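Local atomic coordinates of Lin1840 protein (Listeria innocua serovar 6a, PDB entry 4ZOC), a protein that probably hydrolyses terminal, non-reducing beta-D-glucosyl residues from beta-1,2-linked glucans such as sophorotriose, releasing beta-D-glucose. Residues 233-247 with 266-280. The protein carries 2 engineered substitutions. Sequence-based numbering, arbitrary orientation.
Sequences LVMTAFNVVDGIPAT and VLISAWGAVAEVINH. Engineered in segment 266-280: A270 (natural residue Asp). With BGC (beta-D-glucopyranose), chain G.
Backbone pairing joins V234 and T236 to V266 and I268 in two neighbouring parallel strands. V234 N donates to V266 O, V234 O accepts from I268 N at 3.0 Å, and T236 N reaches I268 O at 2.8 Å. A side chain carries the link on from T236: A270 N donates to T236 OG1 (3.1 Å, 160° at the hydrogen). T236 OG1, set between its own backbone N and carbonyl carbon (chi1 74°), is also hydrogen-bonded to T247 OG1 at 2.8 Å; either hydroxyl could be the donor. A second side-chain bond closes the far end, where H280 NE2 donates to F238 O (2.8 Å), which lies in the plane of the imidazole; the approach is nearly in line with the C=O, but the bond is bent at the hydrogen (143°). The same carbonyl accepts from a water that also donates to E276 OE1, a carboxylate oxygen salt-bridged to R572 of the second subunit.

Two CH-pi contacts accompany these bonds. CB of A270, an engineered residue in place of the natural Asp, lies over one face of the F238 ring, 3.9 Å from the centroid, while W271 O meets the ring edge. P245 CG covers a face of the H280 imidazole, 3.6 Å from the centroid. Apolar packing completes the contact: M235 CB touches I268 CG2 on one side of the sheet, V234 CG1 meets L267 CD1 on the other, and T247 CG2 rests on V274 CG2.

W271 leads away from this packing and lays its indole under beta-D-glucopyranose, with C1 3.7 Å above the ring plane. The two strands are successive members of the TIM barrel of the glycosyl hydrolase family 3 N-terminal domain, connected through helix 250-260, against which L267 packs. Strand 187-193 flanks 233-236, strand 301-302 contacts I268, and helix 286-295 packs against T247, V274 and V277.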
loop_
_atom_site.group_PDB
_atom_site.type_symbol
_atom_site.label_atom_id
_atom_site.label_comp_id
_atom_site.label_asym_id
_atom_site.label_seq_id
_atom_site.Cartn_x
_atom_site.Cartn_y
_atom_site.Cartn_z
ATOM N N LEU A 233 -15.083 -17.901 -20.255
ATOM C CA LEU A 233 -13.877 -17.196 -20.655
ATOM C C LEU A 233 -13.195 -16.552 -19.428
ATOM O O LEU A 233 -13.840 -16.370 -18.401
ATOM C CB LEU A 233 -14.174 -16.063 -21.640
ATOM C CG LEU A 233 -14.702 -16.432 -23.045
ATOM C CD1 LEU A 233 -16.194 -16.669 -23.039
ATOM C CD2 LEU A 233 -14.320 -15.317 -24.031
ATOM N N VAL A 234 -11.931 -16.230 -19.559
ATOM C CA VAL A 234 -11.201 -15.409 -18.615
ATOM C C VAL A 234 -10.548 -14.279 -19.378
ATOM O O VAL A 234 -10.092 -14.470 -20.506
ATOM C CB VAL A 234 -10.167 -16.246 -17.859
ATOM C CG1 VAL A 234 -9.301 -15.388 -16.918
ATOM C CG2 VAL A 234 -10.880 -17.289 -17.054
ATOM N N MET A 235 -10.445 -13.099 -18.765
ATOM C CA MET A 235 -9.788 -11.960 -19.403
ATOM C C MET A 235 -8.549 -11.581 -18.590
ATOM O O MET A 235 -8.586 -11.642 -17.346
ATOM C CB MET A 235 -10.740 -10.727 -19.456
ATOM C CG MET A 235 -10.110 -9.456 -19.989
ATOM S SD MET A 235 -11.119 -7.988 -19.808
ATOM C CE MET A 235 -12.472 -8.396 -20.924
ATOM N N THR A 236 -7.451 -11.245 -19.276
ATOM C CA THR A 236 -6.191 -10.832 -18.565
ATOM C C THR A 236 -6.319 -9.471 -17.864
ATOM O O THR A 236 -7.274 -8.728 -18.148
ATOM C CB THR A 236 -5.015 -10.763 -19.543
ATOM O OG1 THR A 236 -5.112 -9.588 -20.391
ATOM C CG2 THR A 236 -4.884 -12.094 -20.314
ATOM N N ALA A 237 -5.371 -9.176 -16.942
ATOM C CA ALA A 237 -5.365 -7.881 -16.266
ATOM C C ALA A 237 -4.300 -6.940 -16.879
ATOM O O ALA A 237 -3.311 -7.376 -17.445
ATOM C CB ALA A 237 -5.044 -8.107 -14.771
ATOM N N PHE A 238 -4.508 -5.637 -16.684
ATOM C CA PHE A 238 -3.539 -4.656 -17.076
ATOM C C PHE A 238 -2.243 -4.612 -16.292
ATOM O O PHE A 238 -1.195 -4.149 -16.830
ATOM C CB PHE A 238 -4.151 -3.284 -17.017
ATOM C CG PHE A 238 -5.213 -3.043 -18.033
ATOM C CD1 PHE A 238 -4.897 -3.090 -19.397
ATOM C CD2 PHE A 238 -6.501 -2.745 -17.649
ATOM C CE1 PHE A 238 -5.849 -2.805 -20.340
ATOM C CE2 PHE A 238 -7.469 -2.451 -18.619
ATOM C CZ PHE A 238 -7.156 -2.522 -19.942
ATOM N N ASN A 239 -2.316 -5.068 -15.046
ATOM C CA ASN A 239 -1.190 -4.880 -14.087
ATOM C C ASN A 239 -0.133 -5.915 -14.240
ATOM O O ASN A 239 -0.405 -7.030 -14.716
ATOM C CB ASN A 239 -1.657 -4.915 -12.638
ATOM C CG ASN A 239 -2.558 -6.121 -12.331
ATOM O OD1 ASN A 239 -3.692 -6.198 -12.823
ATOM N ND2 ASN A 239 -2.046 -7.081 -11.580
ATOM N N VAL A 240 1.067 -5.578 -13.810
ATOM C CA VAL A 240 2.061 -6.669 -13.434
ATOM C C VAL A 240 1.598 -7.557 -12.287
ATOM O O VAL A 240 0.874 -7.106 -11.394
ATOM C CB VAL A 240 3.439 -6.094 -13.075
ATOM C CG1 VAL A 240 4.088 -5.320 -14.216
ATOM C CG2 VAL A 240 3.392 -5.197 -11.794
ATOM N N VAL A 241 1.903 -8.834 -12.354
ATOM C CA VAL A 241 1.819 -9.787 -11.238
ATOM C C VAL A 241 3.259 -10.208 -10.981
ATOM O O VAL A 241 3.919 -10.765 -11.826
ATOM C CB VAL A 241 0.904 -10.938 -11.597
ATOM C CG1 VAL A 241 0.913 -12.016 -10.517
ATOM C CG2 VAL A 241 -0.529 -10.416 -11.760
ATOM N N ASP A 242 3.737 -9.875 -9.790
ATOM C CA ASP A 242 5.128 -10.032 -9.447
ATOM C C ASP A 242 6.118 -9.675 -10.579
ATOM O O ASP A 242 7.003 -10.460 -10.958
ATOM C CB ASP A 242 5.359 -11.436 -8.897
ATOM C CG ASP A 242 6.616 -11.517 -8.031
ATOM O OD1 ASP A 242 7.311 -10.533 -7.795
ATOM O OD2 ASP A 242 6.883 -12.646 -7.611
ATOM N N GLY A 243 5.977 -8.436 -11.051
ATOM C CA GLY A 243 6.875 -7.833 -12.020
ATOM C C GLY A 243 6.634 -8.221 -13.479
ATOM O O GLY A 243 7.233 -7.607 -14.330
ATOM N N ILE A 244 5.737 -9.179 -13.747
ATOM C CA ILE A 244 5.414 -9.529 -15.153
ATOM C C ILE A 244 4.000 -9.203 -15.475
ATOM O O ILE A 244 3.084 -9.719 -14.839
ATOM C CB ILE A 244 5.735 -10.987 -15.484
ATOM C CG1 ILE A 244 7.160 -11.278 -15.073
ATOM C CG2 ILE A 244 5.504 -11.320 -16.937
ATOM C CD1 ILE A 244 7.475 -12.779 -15.173
ATOM N N PRO A 245 3.808 -8.351 -16.521
ATOM C CA PRO A 245 2.432 -8.042 -16.935
ATOM C C PRO A 245 1.579 -9.289 -17.062
ATOM O O PRO A 245 1.998 -10.262 -17.722
ATOM C CB PRO A 245 2.642 -7.353 -18.278
ATOM C CG PRO A 245 3.929 -6.690 -18.109
ATOM C CD PRO A 245 4.781 -7.720 -17.415
ATOM N N ALA A 246 0.376 -9.288 -16.472
ATOM C CA ALA A 246 -0.429 -10.498 -16.444
ATOM C C ALA A 246 -0.579 -11.146 -17.837
ATOM O O ALA A 246 -0.582 -12.390 -17.988
ATOM C CB ALA A 246 -1.809 -10.195 -15.845
ATOM N N THR A 247 -0.726 -10.316 -18.863
ATOM C CA THR A 247 -1.057 -10.787 -20.232
ATOM C C THR A 247 0.028 -11.702 -20.783
ATOM O O THR A 247 -0.292 -12.667 -21.503
ATOM C CB THR A 247 -1.300 -9.557 -21.161
ATOM O OG1 THR A 247 -2.412 -8.833 -20.572
ATOM C CG2 THR A 247 -1.615 -9.951 -22.620
ATOM N N VAL A 266 -11.311 -19.751 -23.727
ATOM C CA VAL A 266 -10.670 -18.635 -24.370
ATOM C C VAL A 266 -10.117 -17.722 -23.251
ATOM O O VAL A 266 -10.854 -17.329 -22.372
ATOM C CB VAL A 266 -11.623 -17.906 -25.322
ATOM C CG1 VAL A 266 -11.042 -16.563 -25.811
ATOM C CG2 VAL A 266 -11.981 -18.843 -26.512
ATOM N N LEU A 267 -8.817 -17.418 -23.329
ATOM C CA LEU A 267 -8.217 -16.333 -22.532
ATOM C C LEU A 267 -8.124 -15.119 -23.483
ATOM O O LEU A 267 -7.425 -15.168 -24.557
ATOM C CB LEU A 267 -6.866 -16.791 -21.946
ATOM C CG LEU A 267 -6.098 -15.758 -21.108
ATOM C CD1 LEU A 267 -6.907 -15.348 -19.865
ATOM C CD2 LEU A 267 -4.746 -16.248 -20.751
ATOM N N ILE A 268 -8.879 -14.058 -23.184
ATOM C CA ILE A 268 -8.902 -12.813 -23.979
ATOM C C ILE A 268 -8.130 -11.743 -23.227
ATOM O O ILE A 268 -8.159 -11.676 -21.982
ATOM C CB ILE A 268 -10.421 -12.358 -24.246
ATOM C CG1 ILE A 268 -10.463 -11.135 -25.196
ATOM C CG2 ILE A 268 -11.164 -12.090 -22.932
ATOM C CD1 ILE A 268 -11.913 -10.608 -25.501
ATOM N N SER A 269 -7.392 -10.938 -23.956
ATOM C CA SER A 269 -6.733 -9.798 -23.377
ATOM C C SER A 269 -7.692 -8.751 -22.958
ATOM O O SER A 269 -8.720 -8.542 -23.596
ATOM C CB SER A 269 -5.693 -9.190 -24.345
ATOM O OG SER A 269 -6.258 -8.340 -25.362
ATOM N N ALA A 270 -7.352 -8.021 -21.885
ATOM C CA ALA A 270 -7.950 -6.726 -21.673
ATOM C C ALA A 270 -7.606 -5.814 -22.881
ATOM O O ALA A 270 -6.678 -6.145 -23.703
ATOM C CB ALA A 270 -7.506 -6.140 -20.343
ATOM N N TRP A 271 -8.289 -4.652 -23.013
ATOM C CA TRP A 271 -8.133 -3.816 -24.180
ATOM C C TRP A 271 -6.702 -3.324 -24.363
ATOM O O TRP A 271 -6.175 -2.637 -23.530
ATOM C CB TRP A 271 -9.065 -2.642 -24.155
ATOM C CG TRP A 271 -9.063 -1.742 -25.389
ATOM C CD1 TRP A 271 -8.042 -0.963 -25.828
ATOM C CD2 TRP A 271 -10.150 -1.509 -26.286
ATOM N NE1 TRP A 271 -8.414 -0.242 -26.916
ATOM C CE2 TRP A 271 -9.716 -0.546 -27.215
ATOM C CE3 TRP A 271 -11.476 -1.907 -26.309
ATOM C CZ2 TRP A 271 -10.547 -0.052 -28.230
ATOM C CZ3 TRP A 271 -12.285 -1.460 -27.340
ATOM C CH2 TRP A 271 -11.835 -0.510 -28.255
ATOM N N GLY A 272 -6.111 -3.702 -25.513
ATOM C CA GLY A 272 -4.780 -3.351 -25.855
ATOM C C GLY A 272 -3.678 -3.948 -24.964
ATOM O O GLY A 272 -2.510 -3.594 -25.168
ATOM N N ALA A 273 -3.991 -4.863 -24.023
ATOM C CA ALA A 273 -3.025 -5.255 -23.034
ATOM C C ALA A 273 -1.885 -6.074 -23.666
ATOM O O ALA A 273 -0.773 -6.192 -23.100
ATOM C CB ALA A 273 -3.708 -6.096 -21.963
ATOM N N VAL A 274 -2.132 -6.678 -24.818
ATOM C CA VAL A 274 -1.009 -7.359 -25.515
ATOM C C VAL A 274 0.067 -6.337 -25.950
ATOM O O VAL A 274 1.237 -6.504 -25.623
ATOM C CB VAL A 274 -1.501 -8.194 -26.724
ATOM C CG1 VAL A 274 -0.298 -8.714 -27.466
ATOM C CG2 VAL A 274 -2.413 -9.366 -26.270
ATOM N N ALA A 275 -0.338 -5.272 -26.661
ATOM C CA ALA A 275 0.549 -4.203 -27.137
ATOM C C ALA A 275 1.211 -3.481 -25.966
ATOM O O ALA A 275 2.382 -3.083 -25.994
ATOM C CB ALA A 275 -0.239 -3.238 -28.029
ATOM N N GLU A 276 0.495 -3.448 -24.871
ATOM C CA GLU A 276 0.864 -2.622 -23.693
ATOM C C GLU A 276 1.956 -3.284 -22.901
ATOM O O GLU A 276 2.575 -2.635 -22.064
ATOM C CB GLU A 276 -0.358 -2.263 -22.867
ATOM C CG GLU A 276 -1.174 -1.149 -23.571
ATOM C CD GLU A 276 -2.553 -0.926 -23.032
ATOM O OE1 GLU A 276 -2.832 -1.437 -21.932
ATOM O OE2 GLU A 276 -3.259 -0.152 -23.723
ATOM N N VAL A 277 2.249 -4.558 -23.161
ATOM C CA VAL A 277 3.381 -5.200 -22.454
ATOM C C VAL A 277 4.684 -4.499 -22.899
ATOM O O VAL A 277 5.722 -4.489 -22.149
ATOM C CB VAL A 277 3.408 -6.745 -22.559
ATOM C CG1 VAL A 277 2.111 -7.378 -22.172
ATOM C CG2 VAL A 277 3.796 -7.254 -23.932
ATOM N N ILE A 278 4.662 -3.914 -24.097
ATOM C CA ILE A 278 5.768 -3.032 -24.526
ATOM C C ILE A 278 5.984 -1.818 -23.579
ATOM O O ILE A 278 7.121 -1.491 -23.191
ATOM C CB ILE A 278 5.571 -2.581 -26.007
ATOM C CG1 ILE A 278 5.469 -3.817 -26.918
ATOM C CG2 ILE A 278 6.774 -1.744 -26.404
ATOM C CD1 ILE A 278 4.923 -3.447 -28.291
ATOM N N ASN A 279 4.907 -1.098 -23.281
ATOM C CA ASN A 279 4.979 0.020 -22.399
ATOM C C ASN A 279 5.514 -0.346 -21.004
ATOM O O ASN A 279 6.233 0.438 -20.401
ATOM C CB ASN A 279 3.650 0.724 -22.259
ATOM C CG ASN A 279 3.203 1.384 -23.534
ATOM O OD1 ASN A 279 4.028 1.828 -24.356
ATOM N ND2 ASN A 279 1.888 1.606 -23.653
ATOM N N HIS A 280 5.083 -1.497 -20.477
ATOM C CA HIS A 280 5.568 -2.053 -19.230
ATOM C C HIS A 280 7.066 -2.367 -19.287
ATOM O O HIS A 280 7.705 -2.572 -18.233
ATOM C CB HIS A 280 4.834 -3.395 -18.931
ATOM C CG HIS A 280 3.466 -3.329 -18.337
ATOM N ND1 HIS A 280 3.260 -2.998 -17.018
ATOM C CD2 HIS A 280 2.258 -3.741 -18.827
ATOM C CE1 HIS A 280 1.975 -3.172 -16.733
ATOM N NE2 HIS A 280 1.339 -3.633 -17.808
HETATM C C2 BGC G . -10.607 2.735 -24.541
HETATM C C3 BGC G . -9.624 1.853 -23.698
HETATM C C4 BGC G . -10.326 1.150 -22.479
HETATM C C5 BGC G . -11.583 0.451 -23.045
HETATM C C6 BGC G . -12.286 -0.238 -21.920
HETATM C C1 BGC G . -11.724 1.861 -24.987
HETATM O O1 BGC G . -12.630 2.594 -25.846
HETATM O O2 BGC G . -9.963 3.307 -25.675
HETATM O O3 BGC G . -8.509 2.662 -23.267
HETATM O O4 BGC G . -9.431 0.253 -21.719
HETATM O O5 BGC G . -12.405 1.365 -23.843
HETATM O O6 BGC G . -12.780 0.770 -21.042
HETATM O O HOH W 1 -1.362 -2.787 -19.683
#